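Local coordinates for flagellar hook protein FlgE (Caulobacter crescentus CB15, PDB 5AY6), which forms the hook of the bacterial flagellum, the universal joint that probably passes torque from the rotary motor to the filament, at residues A[149-152]-A[153-156]. Sequence-based numbering, arbitrary orientation.
Sequences TWSM and SDYA
A capping box between Ser-151 and Asp-154 opens the short helix 152-157, with Ser-151 as its N-cap. The hydroxyl of Ser-151 turns forward to the first turn and accepts from Asp-154 N, OG to N being 3.2 Å with an N-H...O angle of 155°. Ser-153 N approaches the same OG more obliquely, a weak bond of 3.3 Å. This reach depends on chi1 of 67°, which sets OG between the backbone N and the carbonyl carbon of Ser-151, facing the first amides of the helix. The reciprocal half of the box comes from Asp-154, whose CG lies beside its own backbone N and turns the carboxylate back toward the loop. There OD2 accepts a hydrogen bond from Ser-151 N at 2.9 Å, a fairly straight bond that meets the oxygen on its anti side, 31° out of the carboxylate plane. The other oxygen, OD1, is held by Asn-212, so the carboxylate is gripped from both ends and its rotation is probably restricted. With an alanine here, the amide of Ser-151 would probably lose its acceptor and Asn-212 its carboxylate partner, letting the loop before the helix shift. Main-chain bonds continue the turn: Tyr-155 N donates to Ser-151 O at 3.2 Å, and Ala-156 N to Met-152 O at 3.0 Å. Outside the box, Glu-199 of strand 195-202 accepts from Met-152 N and Ser-153 OG, tying the first turn to the sheet, while the Met-152 side chain packs on Ser-186 and Leu-188 of strand 180-189. Such reciprocal side-chain-to-backbone pairing of N-cap and N3 residues is the classic capping box of a helix N-terminus, here laid against the antiparallel sheet holding strands 180-189 and 195-202, which belongs to the FlaE D2 family part of the hook-protein fragment.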
# COMPACT_ATOMS: atom_id res chain seq x y z
N THR A 149 -2.12 9.66 1.20
CA THR A 149 -2.57 10.52 2.30
C THR A 149 -2.20 10.02 3.69
O THR A 149 -2.38 10.74 4.67
CB THR A 149 -4.10 10.71 2.25
OG1 THR A 149 -4.75 9.44 2.33
CG2 THR A 149 -4.52 11.41 0.96
N TRP A 150 -1.70 8.80 3.78
CA TRP A 150 -1.34 8.23 5.08
C TRP A 150 -0.23 7.20 4.88
O TRP A 150 -0.44 6.00 5.05
CB TRP A 150 -2.58 7.60 5.73
CG TRP A 150 -2.50 7.46 7.22
CD1 TRP A 150 -2.50 6.30 7.94
CD2 TRP A 150 -2.44 8.53 8.18
NE1 TRP A 150 -2.44 6.57 9.29
CE2 TRP A 150 -2.40 7.94 9.46
CE3 TRP A 150 -2.42 9.92 8.09
CZ2 TRP A 150 -2.33 8.68 10.63
CZ3 TRP A 150 -2.35 10.67 9.25
CH2 TRP A 150 -2.31 10.05 10.51
N SER A 151 0.94 7.68 4.50
CA SER A 151 1.97 6.81 3.96
C SER A 151 3.20 6.69 4.84
O SER A 151 3.26 7.27 5.93
CB SER A 151 2.40 7.31 2.58
OG SER A 151 3.05 8.56 2.68
N MET A 152 4.18 5.91 4.39
CA MET A 152 5.43 5.78 5.11
C MET A 152 6.26 7.06 4.96
O MET A 152 7.06 7.40 5.84
CB MET A 152 6.20 4.55 4.63
CG MET A 152 5.45 3.24 4.85
SD MET A 152 6.34 1.79 4.26
CE MET A 152 5.56 1.56 2.66
N SER A 153 6.07 7.78 3.86
CA SER A 153 6.75 9.06 3.69
C SER A 153 6.15 10.09 4.64
O SER A 153 6.86 10.96 5.16
CB SER A 153 6.65 9.54 2.24
OG SER A 153 7.36 8.66 1.38
N ASP A 154 4.85 10.00 4.89
CA ASP A 154 4.20 10.89 5.87
C ASP A 154 4.80 10.63 7.25
O ASP A 154 5.03 11.56 8.03
CB ASP A 154 2.69 10.67 5.91
CG ASP A 154 1.99 11.17 4.67
OD1 ASP A 154 2.44 12.19 4.10
OD2 ASP A 154 0.98 10.55 4.26
N TYR A 155 5.05 9.36 7.54
CA TYR A 155 5.61 8.95 8.82
C TYR A 155 7.03 9.47 9.01
O TYR A 155 7.39 9.93 10.10
CB TYR A 155 5.57 7.42 8.93
CG TYR A 155 6.32 6.88 10.13
CD1 TYR A 155 5.74 6.89 11.39
CD2 TYR A 155 7.59 6.35 9.99
CE1 TYR A 155 6.42 6.40 12.48
CE2 TYR A 155 8.28 5.85 11.08
CZ TYR A 155 7.69 5.88 12.32
OH TYR A 155 8.36 5.39 13.41
N ALA A 156 7.83 9.40 7.95
CA ALA A 156 9.20 9.89 8.01
C ALA A 156 9.23 11.38 8.31
O ALA A 156 10.13 11.87 9.01
CB ALA A 156 9.92 9.60 6.69